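Local coordinates for protein eukaryotic initiation factor 4F subunit p150 (Saccharomyces cerevisiae, PDB 2VSO) that scaffolds translation initiation within the cap-binding complex eIF4F, this chain being the eIF4A-binding middle domain of p150, at residues Glu226-Asp231 against Gln244-Leu249; Ser248-Leu253 against Ile271-Leu276; Ala54-Ile59 against Cys100-Lys105. One frame throughout, in Å; residues are numbered along the deposited sequence.

Contact 1 of 3, residues Glu226-Asp231 against Gln244-Leu249; sequences EQFETD and QLLDSL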
# COMPACT_ATOMS: atom_id res chain seq x y z
N GLU C 226 -20.86 15.38 5.43
CA GLU C 226 -21.35 16.35 6.40
C GLU C 226 -21.55 17.72 5.78
O GLU C 226 -22.63 18.28 5.85
CB GLU C 226 -20.42 16.47 7.61
CG GLU C 226 -21.00 17.35 8.71
CD GLU C 226 -20.19 17.37 10.00
OE1 GLU C 226 -19.18 16.63 10.09
OE2 GLU C 226 -20.56 18.12 10.92
N GLN C 227 -20.49 18.24 5.17
CA GLN C 227 -20.52 19.55 4.54
C GLN C 227 -21.63 19.67 3.49
O GLN C 227 -22.34 20.67 3.44
CB GLN C 227 -19.16 19.85 3.92
CG GLN C 227 -19.17 20.95 2.90
CD GLN C 227 -17.81 21.15 2.28
OE1 GLN C 227 -16.88 20.38 2.51
NE2 GLN C 227 -17.69 22.20 1.48
N PHE C 228 -21.78 18.63 2.68
CA PHE C 228 -22.81 18.59 1.63
C PHE C 228 -24.22 18.61 2.18
O PHE C 228 -25.16 18.95 1.48
CB PHE C 228 -22.64 17.34 0.77
CG PHE C 228 -23.49 17.33 -0.46
CD1 PHE C 228 -23.30 18.28 -1.46
CD2 PHE C 228 -24.46 16.37 -0.63
CE1 PHE C 228 -24.07 18.28 -2.60
CE2 PHE C 228 -25.25 16.36 -1.78
CZ PHE C 228 -25.06 17.31 -2.76
N GLU C 229 -24.36 18.20 3.43
CA GLU C 229 -25.66 18.13 4.07
C GLU C 229 -26.45 19.40 3.78
O GLU C 229 -27.63 19.35 3.45
CB GLU C 229 -25.50 17.95 5.58
CG GLU C 229 -26.67 17.26 6.23
CD GLU C 229 -26.85 15.87 5.70
OE1 GLU C 229 -25.94 15.05 5.89
OE2 GLU C 229 -27.91 15.59 5.10
N THR C 230 -25.77 20.53 3.89
CA THR C 230 -26.41 21.83 3.75
C THR C 230 -25.86 22.60 2.55
O THR C 230 -24.89 23.34 2.68
CB THR C 230 -26.18 22.65 5.01
OG1 THR C 230 -24.78 22.75 5.26
CG2 THR C 230 -26.84 21.98 6.19
N ASP C 231 -26.49 22.43 1.39
CA ASP C 231 -25.98 23.06 0.17
C ASP C 231 -27.01 22.94 -0.95
O ASP C 231 -27.54 21.87 -1.20
CB ASP C 231 -24.64 22.43 -0.24
CG ASP C 231 -23.83 23.34 -1.18
OD1 ASP C 231 -24.34 24.40 -1.57
OD2 ASP C 231 -22.69 22.98 -1.53
N GLN C 244 -31.65 16.34 0.92
CA GLN C 244 -32.64 15.54 0.21
C GLN C 244 -32.01 14.61 -0.83
O GLN C 244 -32.61 13.62 -1.21
CB GLN C 244 -33.66 16.45 -0.48
CG GLN C 244 -34.41 17.38 0.44
CD GLN C 244 -35.06 18.52 -0.32
OE1 GLN C 244 -34.57 18.94 -1.38
NE2 GLN C 244 -36.16 19.03 0.20
N LEU C 245 -30.82 14.96 -1.30
CA LEU C 245 -30.13 14.12 -2.27
C LEU C 245 -29.47 12.95 -1.54
O LEU C 245 -29.44 11.83 -2.04
CB LEU C 245 -29.08 14.93 -3.04
CG LEU C 245 -28.33 14.11 -4.09
CD1 LEU C 245 -29.17 13.94 -5.34
CD2 LEU C 245 -26.96 14.70 -4.41
N LEU C 246 -28.93 13.23 -0.36
CA LEU C 246 -28.38 12.20 0.50
C LEU C 246 -29.48 11.22 0.94
O LEU C 246 -29.25 10.02 1.02
CB LEU C 246 -27.67 12.81 1.70
CG LEU C 246 -26.35 13.52 1.38
CD1 LEU C 246 -25.63 13.95 2.64
CD2 LEU C 246 -25.46 12.65 0.51
N ASP C 247 -30.67 11.75 1.18
CA ASP C 247 -31.81 10.90 1.49
C ASP C 247 -32.00 9.82 0.41
O ASP C 247 -32.03 8.64 0.71
CB ASP C 247 -33.08 11.73 1.64
CG ASP C 247 -33.07 12.60 2.90
OD1 ASP C 247 -32.28 12.28 3.83
OD2 ASP C 247 -33.84 13.58 2.97
N SER C 248 -32.10 10.24 -0.85
CA SER C 248 -32.23 9.32 -1.98
C SER C 248 -31.06 8.35 -2.04
O SER C 248 -31.24 7.14 -2.22
CB SER C 248 -32.28 10.09 -3.31
OG SER C 248 -33.27 11.10 -3.31
N LEU C 249 -29.86 8.89 -1.89
CA LEU C 249 -28.63 8.11 -2.02
C LEU C 249 -28.50 7.01 -0.96
O LEU C 249 -28.10 5.88 -1.26
CB LEU C 249 -27.43 9.06 -1.98
CG LEU C 249 -26.02 8.48 -1.94
CD1 LEU C 249 -25.81 7.43 -3.02
CD2 LEU C 249 -25.01 9.60 -2.05
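Glu229 meets Leu246 with its carboxylate, whose OE1 accepts a hydrogen bond from NE1 of Trp282 and also lies 3.4 Å from CD1 of Leu246. CB of Glu229 sets out away from helix 242-257, but the bend at chi2 (62°) brings the acid back obliquely against that methyl group. OE2 is 3.7 Å from the same CD1; its ion pair with Arg277 is long and weak, while Arg277 makes a proper salt bridge with Asp247. The guanidinium thus has an acid from each segment nearby, which would probably ease the like charges of Glu229 and Asp247.

Below this polar margin the contact is apolar. The Phe228 ring, its CG anti to the backbone N (chi1 -170°), presents an edge to two consecutive leucines. CE2 touches CD2 of Leu245 at 3.5 Å, and CD2 of the ring stands 4.0 Å from CG of Leu246, which lies in the ring plane. An alanine in place of Phe228 would probably open a gap beside both leucines and deprive Phe195 of its edge-to-face partner.

The contact packs the C-terminal end of helix 211-228 and the turn after it against helix 242-257, within the all-helical MIF4G domain. Helix 191-206 backs both: Phe198 meets the Phe228 ring and also touches Leu245, while Tyr184 of helix 163-185 touches Phe228.

Contact 2 of 3, residues Ser248-Leu253 against Ile271-Leu276; sequences SLFGIL and IDIKEL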
# COMPACT_ATOMS: atom_id res chain seq x y z
N SER C 248 -32.10 10.24 -0.85
CA SER C 248 -32.23 9.32 -1.98
C SER C 248 -31.06 8.35 -2.04
O SER C 248 -31.24 7.14 -2.22
CB SER C 248 -32.28 10.09 -3.31
OG SER C 248 -33.27 11.10 -3.31
N LEU C 249 -29.86 8.89 -1.89
CA LEU C 249 -28.63 8.11 -2.02
C LEU C 249 -28.50 7.01 -0.96
O LEU C 249 -28.10 5.88 -1.26
CB LEU C 249 -27.43 9.06 -1.98
CG LEU C 249 -26.02 8.48 -1.94
CD1 LEU C 249 -25.81 7.43 -3.02
CD2 LEU C 249 -25.01 9.60 -2.05
N PHE C 250 -28.83 7.35 0.28
CA PHE C 250 -28.78 6.39 1.37
C PHE C 250 -29.88 5.33 1.25
O PHE C 250 -29.75 4.22 1.75
CB PHE C 250 -28.81 7.10 2.72
CG PHE C 250 -27.47 7.61 3.16
CD1 PHE C 250 -27.00 8.83 2.73
CD2 PHE C 250 -26.66 6.84 3.98
CE1 PHE C 250 -25.76 9.29 3.13
CE2 PHE C 250 -25.43 7.29 4.38
CZ PHE C 250 -24.97 8.51 3.96
N GLY C 251 -30.96 5.67 0.57
CA GLY C 251 -32.00 4.70 0.29
C GLY C 251 -31.59 3.70 -0.77
O GLY C 251 -32.13 2.60 -0.84
N ILE C 252 -30.63 4.07 -1.61
CA ILE C 252 -30.14 3.19 -2.65
C ILE C 252 -29.15 2.24 -2.03
O ILE C 252 -28.98 1.11 -2.48
CB ILE C 252 -29.42 3.98 -3.78
CG1 ILE C 252 -30.45 4.66 -4.68
CG2 ILE C 252 -28.54 3.07 -4.60
CD1 ILE C 252 -29.81 5.55 -5.70
N LEU C 253 -28.48 2.73 -0.99
CA LEU C 253 -27.46 1.97 -0.28
C LEU C 253 -28.09 0.98 0.70
O LEU C 253 -27.60 -0.12 0.87
CB LEU C 253 -26.50 2.91 0.44
CG LEU C 253 -25.69 3.92 -0.36
CD1 LEU C 253 -24.58 4.51 0.51
CD2 LEU C 253 -25.11 3.32 -1.65
N ILE C 271 -22.75 -0.03 6.06
CA ILE C 271 -23.48 -0.01 7.31
C ILE C 271 -22.92 1.07 8.24
O ILE C 271 -23.63 1.65 9.06
CB ILE C 271 -23.48 -1.40 7.98
CG1 ILE C 271 -24.47 -2.32 7.25
CG2 ILE C 271 -23.86 -1.33 9.44
CD1 ILE C 271 -24.17 -3.78 7.44
N ASP C 272 -21.64 1.38 8.05
CA ASP C 272 -20.97 2.38 8.87
C ASP C 272 -21.19 3.84 8.48
O ASP C 272 -21.27 4.68 9.38
CB ASP C 272 -19.48 2.06 9.01
CG ASP C 272 -19.23 0.82 9.86
OD1 ASP C 272 -20.22 0.16 10.23
OD2 ASP C 272 -18.05 0.52 10.15
N ILE C 273 -21.29 4.18 7.19
CA ILE C 273 -21.71 5.55 6.83
C ILE C 273 -23.19 5.77 7.13
O ILE C 273 -23.58 6.87 7.49
CB ILE C 273 -21.43 6.00 5.36
CG1 ILE C 273 -21.15 4.82 4.45
CG2 ILE C 273 -20.33 7.08 5.30
CD1 ILE C 273 -22.37 4.34 3.72
N LYS C 274 -23.98 4.71 7.00
CA LYS C 274 -25.41 4.77 7.29
C LYS C 274 -25.65 5.11 8.76
O LYS C 274 -26.54 5.87 9.08
CB LYS C 274 -26.08 3.45 6.93
CG LYS C 274 -27.55 3.54 6.59
CD LYS C 274 -28.37 4.07 7.74
CE LYS C 274 -29.67 4.69 7.24
NZ LYS C 274 -30.56 5.08 8.36
N GLU C 275 -24.83 4.56 9.64
CA GLU C 275 -24.95 4.84 11.07
C GLU C 275 -24.32 6.17 11.38
O GLU C 275 -24.79 6.89 12.26
CB GLU C 275 -24.30 3.75 11.93
CG GLU C 275 -24.17 4.16 13.40
CD GLU C 275 -23.45 3.14 14.26
OE1 GLU C 275 -23.46 3.29 15.51
OE2 GLU C 275 -22.87 2.19 13.70
N LEU C 276 -23.25 6.49 10.66
CA LEU C 276 -22.56 7.76 10.86
C LEU C 276 -23.43 8.96 10.49
O LEU C 276 -23.42 9.95 11.19
CB LEU C 276 -21.25 7.80 10.09
CG LEU C 276 -20.45 9.09 10.27
CD1 LEU C 276 -20.24 9.37 11.74
CD2 LEU C 276 -19.13 9.03 9.56
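Phe250 points its ring at the backbone of helix 271-276 and touches it where Ile273 passes into Lys274. CE2 is the atom that arrives: it lies 3.6 Å from O of Ile273, approached obliquely, and 3.8 Å from CA of Lys274, which sits at the ring edge. Ile273 C and Lys274 N fall in the ring plane, so the aromatic edge is aimed at the peptide link. Side-chain contact is looser: CD2 of Phe250 is 4.3 Å from CG of Lys274, and the start of the lysine's aliphatic chain runs past the ring. One turn further along, Leu253 brings CD1 to within 3.9 Å of CD1 of Ile273, the two side chains crossing at about a right angle. No hydrogen bond or ion pair joins the segments, and the interface rests on van der Waals contact.

What aims these groups is the helical backbone behind them. CG of Phe250 stands anti to its carbonyl carbon (chi1 -83°), which carries the ring across to the second helix. O of Leu249 accepts from both Leu253 N and Ile252 N, within the helical turn that carries Leu253. Lys274 also touches Asp254, the next residue along the first helix.

The short helical segments run roughly antiparallel, at 143°, with axes 10.8 Å apart, as expected of neighbouring helices in an alpha solenoid. Helix 211-228 packs beside the join, Leu221 against Phe250, Val218 and Asn222 against Ile273. On another flank of helix 242-257, Leu249 and Ile252 turn to helix 191-206, with Leu205 touching both.

Contact 3 of 3, residues Ala54-Ile59 against Cys100-Lys105; sequences AISSEI and CGKVVK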
# COMPACT_ATOMS: atom_id res chain seq x y z
N ALA C 54 7.94 24.53 -1.23
CA ALA C 54 8.94 24.77 -2.26
C ALA C 54 8.40 24.47 -3.66
O ALA C 54 8.66 25.21 -4.60
CB ALA C 54 10.19 23.95 -1.99
N ILE C 55 7.64 23.38 -3.79
CA ILE C 55 7.23 22.93 -5.11
C ILE C 55 5.86 23.45 -5.58
O ILE C 55 5.62 23.60 -6.78
CB ILE C 55 7.37 21.40 -5.25
CG1 ILE C 55 8.78 21.07 -5.70
CG2 ILE C 55 6.41 20.83 -6.27
CD1 ILE C 55 9.08 19.62 -5.68
N SER C 56 4.99 23.76 -4.64
CA SER C 56 3.78 24.47 -5.01
C SER C 56 4.11 25.95 -5.31
O SER C 56 3.32 26.67 -5.93
CB SER C 56 2.72 24.34 -3.93
OG SER C 56 3.14 25.01 -2.76
N SER C 57 5.29 26.40 -4.89
CA SER C 57 5.72 27.76 -5.19
C SER C 57 6.25 27.80 -6.62
O SER C 57 6.05 28.78 -7.34
CB SER C 57 6.81 28.23 -4.24
OG SER C 57 8.09 28.07 -4.82
N GLU C 58 6.92 26.74 -7.02
CA GLU C 58 7.45 26.69 -8.37
C GLU C 58 6.35 26.46 -9.41
O GLU C 58 6.39 27.03 -10.50
CB GLU C 58 8.57 25.65 -8.48
CG GLU C 58 9.65 25.88 -7.44
CD GLU C 58 11.02 25.49 -7.93
OE1 GLU C 58 12.02 25.88 -7.27
OE2 GLU C 58 11.11 24.80 -8.97
N ILE C 59 5.36 25.65 -9.07
CA ILE C 59 4.22 25.45 -9.95
C ILE C 59 3.39 26.74 -10.10
O ILE C 59 2.71 26.94 -11.11
CB ILE C 59 3.33 24.30 -9.45
CG1 ILE C 59 4.07 22.97 -9.62
CG2 ILE C 59 1.96 24.28 -10.18
CD1 ILE C 59 3.39 21.80 -8.94
N CYS C 100 -3.98 23.37 -5.66
CA CYS C 100 -4.93 24.22 -6.34
C CYS C 100 -5.33 25.39 -5.45
O CYS C 100 -5.32 26.53 -5.89
CB CYS C 100 -6.16 23.41 -6.78
SG CYS C 100 -5.82 22.29 -8.14
N GLY C 101 -5.69 25.10 -4.21
CA GLY C 101 -5.95 26.14 -3.25
C GLY C 101 -4.80 27.13 -3.15
O GLY C 101 -5.03 28.31 -2.86
N LYS C 102 -3.57 26.68 -3.37
CA LYS C 102 -2.44 27.61 -3.34
C LYS C 102 -2.41 28.52 -4.57
O LYS C 102 -2.00 29.68 -4.50
CB LYS C 102 -1.10 26.88 -3.23
CG LYS C 102 -0.01 27.80 -2.69
CD LYS C 102 1.41 27.39 -3.04
CE LYS C 102 2.39 28.44 -2.51
NZ LYS C 102 3.84 28.07 -2.50
N VAL C 103 -2.82 27.97 -5.70
CA VAL C 103 -2.84 28.71 -6.93
C VAL C 103 -3.96 29.75 -6.93
O VAL C 103 -3.78 30.87 -7.38
CB VAL C 103 -2.96 27.76 -8.13
CG1 VAL C 103 -3.03 28.56 -9.44
CG2 VAL C 103 -1.79 26.80 -8.13
N VAL C 104 -5.11 29.36 -6.39
CA VAL C 104 -6.25 30.26 -6.27
C VAL C 104 -5.93 31.41 -5.34
O VAL C 104 -6.31 32.55 -5.61
CB VAL C 104 -7.48 29.53 -5.72
CG1 VAL C 104 -8.49 30.52 -5.17
CG2 VAL C 104 -8.10 28.67 -6.80
N LYS C 105 -5.23 31.12 -4.26
CA LYS C 105 -4.96 32.10 -3.21
C LYS C 105 -3.84 33.05 -3.61
O LYS C 105 -3.91 34.25 -3.35
CB LYS C 105 -4.60 31.40 -1.90
CG LYS C 105 -4.59 32.29 -0.67
CD LYS C 105 -4.39 31.48 0.60
CE LYS C 105 -4.78 32.26 1.85
NZ LYS C 105 -4.76 31.41 3.08
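Ser56 is the first residue of 54-59 to meet Lys102, the one side chain of 100-105 that spans the gap between the helices. Its hydroxyl OG receives a hydrogen bond from NZ of Lys102 at 3.1 Å. The serine torsion (chi1 66°) places OG between its backbone N and carbonyl carbon, and there OG also bonds O of Phe52, one turn back. The hydroxyl is therefore held twice, and the ammonium would probably polarise it toward that carbonyl. Lys102 reaches it with CG anti to its backbone N (chi1 -159°) and the chain extended from there to NZ.

Ser57 follows at the border of the contact. Its CB lies 3.4 Å from NZ of Lys102, although CB leaves the backbone pointing away from 100-105. The backbone N of Ser57 is 3.3 Å from that NZ, but both are donors and no bond joins them. OG of Ser57 turns back instead to O of Ala54, at 2.9 Å, meeting it from above the carbonyl plane. Glu58 also starts away from 100-105, and a basic side chain of another protein in the assembly pairs with its OE1 in a salt bridge.

Ile59 closes the walk, flanking the interface and packing on Leu99, just before the second segment, and on Met40, Leu43 and Leu44 of helix 33-45. Across from it Val103 turns to Val125 of helix 122-139. Successive helices packed layer on layer, here helix 52-64 between helix 33-45 and helix 93-106, are characteristic of the HEAT-type alpha solenoid of MIF4G domains, with a polar lysine-serine tie at the edge of an apolar core.

Contacts 1 and 2 are consecutive joints on helix 242-257: they share Ser248 and Leu249, and their centres lie 11 Å apart. Together they link helices 211-228, 242-257 and 264-278 in chain order. Contact 3 belongs to the N-terminal helices, its centre about 31 Å from that of contact 1 and about 36 Å from that of contact 2, on the opposite side of the chain's centre from the latter. Its nearest atoms remain about 13 Å and 24 Å from theirs. The other protein of the assembly, probably eIF4A, forms salt bridges at Asp272 in contact 2 and Glu58 in contact 3, so it meets both ends of the domain, but it does not touch the segments of contact 1.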